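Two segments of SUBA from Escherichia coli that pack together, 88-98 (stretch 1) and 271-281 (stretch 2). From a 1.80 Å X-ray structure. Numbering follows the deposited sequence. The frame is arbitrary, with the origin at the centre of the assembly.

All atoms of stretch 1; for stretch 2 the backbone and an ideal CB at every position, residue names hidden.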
# COMPACT_ATOMS: atom_id res chain seq x y z
N ILE A 88 -0.16 10.51 -13.42
CA ILE A 88 -0.31 9.06 -13.60
C ILE A 88 -0.36 8.24 -12.32
O ILE A 88 -0.85 7.10 -12.32
CB ILE A 88 0.79 8.50 -14.56
CG1 ILE A 88 2.18 8.56 -13.93
CG2 ILE A 88 0.75 9.25 -15.88
CD1 ILE A 88 3.34 8.03 -14.83
N HIS A 89 0.15 8.82 -11.23
CA HIS A 89 0.54 8.02 -10.07
C HIS A 89 -0.63 7.27 -9.41
O HIS A 89 -0.52 6.07 -9.18
CB HIS A 89 1.29 8.87 -9.05
CG HIS A 89 2.00 8.07 -8.00
ND1 HIS A 89 3.26 7.54 -8.19
CD2 HIS A 89 1.62 7.71 -6.75
CE1 HIS A 89 3.63 6.90 -7.09
NE2 HIS A 89 2.66 6.99 -6.20
N GLY A 90 -1.72 7.99 -9.11
CA GLY A 90 -2.90 7.36 -8.50
C GLY A 90 -3.48 6.24 -9.35
O GLY A 90 -3.79 5.15 -8.84
N THR A 91 -3.62 6.50 -10.65
CA THR A 91 -4.13 5.50 -11.62
C THR A 91 -3.22 4.27 -11.66
O THR A 91 -3.69 3.13 -11.66
CB THR A 91 -4.26 6.10 -13.05
OG1 THR A 91 -5.02 7.31 -13.01
CG2 THR A 91 -4.95 5.12 -13.99
N ALA A 92 -1.91 4.51 -11.70
CA ALA A 92 -0.92 3.43 -11.66
C ALA A 92 -1.14 2.51 -10.45
O ALA A 92 -1.21 1.29 -10.60
CB ALA A 92 0.48 4.01 -11.65
N MET A 93 -1.26 3.11 -9.26
CA MET A 93 -1.40 2.34 -8.01
C MET A 93 -2.70 1.55 -7.98
O MET A 93 -2.69 0.34 -7.69
CB MET A 93 -1.28 3.25 -6.79
CG MET A 93 0.05 4.06 -6.73
SD MET A 93 1.52 3.03 -6.75
CE MET A 93 2.20 3.34 -8.37
N ALA A 94 -3.79 2.23 -8.31
CA ALA A 94 -5.10 1.62 -8.44
C ALA A 94 -5.05 0.44 -9.39
O ALA A 94 -5.63 -0.60 -9.10
CB ALA A 94 -6.14 2.64 -8.91
N SER A 95 -4.33 0.58 -10.51
CA SER A 95 -4.25 -0.51 -11.48
C SER A 95 -3.55 -1.73 -10.88
O SER A 95 -4.01 -2.85 -11.09
CB SER A 95 -3.64 -0.07 -12.81
OG SER A 95 -2.23 0.10 -12.76
N LEU A 96 -2.46 -1.50 -10.13
CA LEU A 96 -1.71 -2.61 -9.52
C LEU A 96 -2.54 -3.39 -8.49
O LEU A 96 -2.41 -4.61 -8.38
CB LEU A 96 -0.41 -2.11 -8.89
CG LEU A 96 0.63 -1.56 -9.87
CD1 LEU A 96 1.79 -0.97 -9.09
CD2 LEU A 96 1.12 -2.63 -10.89
N ILE A 97 -3.40 -2.68 -7.78
CA ILE A 97 -4.31 -3.27 -6.80
C ILE A 97 -5.46 -4.02 -7.48
O ILE A 97 -5.76 -5.16 -7.12
CB ILE A 97 -4.87 -2.19 -5.85
CG1 ILE A 97 -3.75 -1.56 -5.02
CG2 ILE A 97 -5.98 -2.76 -4.93
CD1 ILE A 97 -4.18 -0.25 -4.36
N ALA A 98 -6.09 -3.39 -8.47
CA ALA A 98 -7.44 -3.82 -8.87
C ALA A 98 -7.78 -3.96 -10.36
O ALA A 98 -8.91 -4.33 -10.71
CB ALA A 98 -8.46 -2.91 -8.19
N UNK A 271 9.12 1.90 -4.24
CA UNK A 271 8.27 1.53 -3.10
C UNK A 271 6.78 1.84 -3.30
O UNK A 271 5.94 1.25 -2.63
CB UNK A 271 8.76 2.25 -1.85
N UNK A 272 6.45 2.75 -4.21
CA UNK A 272 5.04 3.03 -4.51
C UNK A 272 4.37 1.76 -5.05
O UNK A 272 3.31 1.33 -4.56
CB UNK A 272 4.91 4.17 -5.52
N UNK A 273 5.02 1.15 -6.04
CA UNK A 273 4.52 -0.08 -6.66
C UNK A 273 4.45 -1.25 -5.67
O UNK A 273 3.46 -2.00 -5.64
CB UNK A 273 5.41 -0.46 -7.84
N UNK A 274 5.50 -1.39 -4.86
CA UNK A 274 5.57 -2.44 -3.83
C UNK A 274 4.43 -2.30 -2.82
O UNK A 274 3.80 -3.27 -2.45
CB UNK A 274 6.92 -2.39 -3.11
N UNK A 275 4.17 -1.07 -2.40
CA UNK A 275 3.08 -0.81 -1.48
C UNK A 275 1.74 -1.23 -2.08
O UNK A 275 0.91 -1.83 -1.40
CB UNK A 275 3.05 0.67 -1.10
N UNK A 276 1.51 -0.90 -3.35
CA UNK A 276 0.25 -1.23 -4.02
C UNK A 276 -0.00 -2.73 -3.99
O UNK A 276 -1.12 -3.21 -3.74
CB UNK A 276 0.26 -0.73 -5.47
N UNK A 277 1.06 -3.48 -4.26
CA UNK A 277 0.98 -4.93 -4.32
C UNK A 277 0.60 -5.52 -2.96
O UNK A 277 -0.25 -6.42 -2.88
CB UNK A 277 2.31 -5.51 -4.80
N UNK A 278 1.20 -5.00 -1.88
CA UNK A 278 0.87 -5.47 -0.53
C UNK A 278 -0.60 -5.19 -0.21
O UNK A 278 -1.29 -6.05 0.35
CB UNK A 278 1.77 -4.80 0.51
N UNK A 279 -1.06 -4.00 -0.57
CA UNK A 279 -2.47 -3.63 -0.41
C UNK A 279 -3.40 -4.58 -1.14
O UNK A 279 -4.46 -4.91 -0.62
CB UNK A 279 -2.70 -2.20 -0.91
N UNK A 280 -3.01 -5.02 -2.34
CA UNK A 280 -3.84 -5.99 -3.08
C UNK A 280 -3.94 -7.33 -2.36
O UNK A 280 -5.00 -7.97 -2.36
CB UNK A 280 -3.27 -6.21 -4.48
N UNK A 281 -2.85 -7.76 -1.75
CA UNK A 281 -2.84 -9.01 -0.99
C UNK A 281 -3.73 -8.86 0.25
O UNK A 281 -4.55 -9.71 0.52
CB UNK A 281 -1.41 -9.39 -0.59

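Two helices run in the same general direction, their axes 36° apart and 8.1 Å from each other at closest approach, so the space for side chains is modest and shrinks toward the C-terminal end of stretch 2.

Position 271 lies beyond the reach of stretch 1, which therefore sets no preference. It is Thr 271.

At 272 the CA-to-CB bond points toward stretch 1, and the ideal CB already lies 3.4 Å from His 89 CE1 and 3.8 Å from Met 93 SD. Something small fits, and a polar group could meet the imidazole edge; alanine, serine or perhaps cysteine would suit. The deposited residue is Ser 272. Its OG lies near the ring plane of His 89, 3.1 Å from CE1, while Met 93 SD rests 3.3 Å from the backbone O of Ser 272.

Position 273 points sideways, with its ideal CB 3.9 Å from Leu 96 CD1. Stretch 1 offers methyl groups here and no charge, so a long side chain could lie its aliphatic part against them. Glu 273 lays its CG 3.9 Å from Leu 96 CD1 and 4.3 Å from Met 93 CE, and its OE2 is as near to that methyl as CG is.

Position 274 points away, leaving stretch 1 no say; it is Ala 274. At 275, sideways and without a neighbour in stretch 1, many residues would do. Thr 275 donates its OG1 to Thr 271 O at 2.7 Å, a bond within its own helix.

Position 276 points toward stretch 1. Its ideal CB is 3.8 Å from both Leu 96 CB and Met 93 O, and 4.1 Å from Ile 97 CG1, so a small apolar residue is the natural choice. Ala 276 fills the site with one methyl, touching all three residues, while its O lies 3.4 Å from Ile 97 CG1.

Position 277, sideways, has space around its CB and tolerates a branched or long apolar chain; the nearest approach of the Ile 277 side chain is CG1 to Leu 96 CB, 4.8 Å. Position 278 is out of reach, and is Val 278.

At 279 the bond points toward stretch 1, and the near neighbour is the side chain of Ile 97, whose CD1 lies 4.2 Å from the ideal CB. Small residues, polar or apolar, would suit; Ser 279 packs its CB there.

At 280 the backbones come closest, with CA 4.6 Å from Ile 97 CA. An ideal CB would sit 3.8 Å from Ile 97 O, favouring glycine or alanine. Gly 280 lays its CA 4.3 Å from Ile 97 CG2.

Position 281, out of reach, is Val 281.

Stretch 2 271-281: TSEATAIVSGV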
# COMPACT_ATOMS: atom_id res chain seq x y z
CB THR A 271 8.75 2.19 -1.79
OG1 THR A 271 8.73 3.61 -1.95
CG2 THR A 271 10.17 1.72 -1.44
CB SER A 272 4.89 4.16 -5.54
OG SER A 272 5.35 5.40 -5.01
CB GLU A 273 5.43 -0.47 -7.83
CG GLU A 273 5.38 0.49 -9.02
CD GLU A 273 6.23 1.74 -8.88
OE1 GLU A 273 6.93 1.94 -7.85
OE2 GLU A 273 6.20 2.56 -9.82
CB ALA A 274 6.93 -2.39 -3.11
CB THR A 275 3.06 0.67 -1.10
OG1 THR A 275 4.31 1.00 -0.49
CG2 THR A 275 1.91 0.98 -0.14
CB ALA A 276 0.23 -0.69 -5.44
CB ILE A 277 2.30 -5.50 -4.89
CG1 ILE A 277 2.37 -5.18 -6.39
CG2 ILE A 277 2.40 -7.02 -4.65
CD1 ILE A 277 3.75 -5.39 -7.04
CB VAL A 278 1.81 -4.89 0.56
CG1 VAL A 278 1.26 -5.21 1.96
CG2 VAL A 278 3.22 -5.47 0.40
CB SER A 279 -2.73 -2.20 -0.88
OG SER A 279 -2.16 -1.27 0.03
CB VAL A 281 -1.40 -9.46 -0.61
CG1 VAL A 281 -1.43 -10.72 0.29
CG2 VAL A 281 -0.55 -9.69 -1.88
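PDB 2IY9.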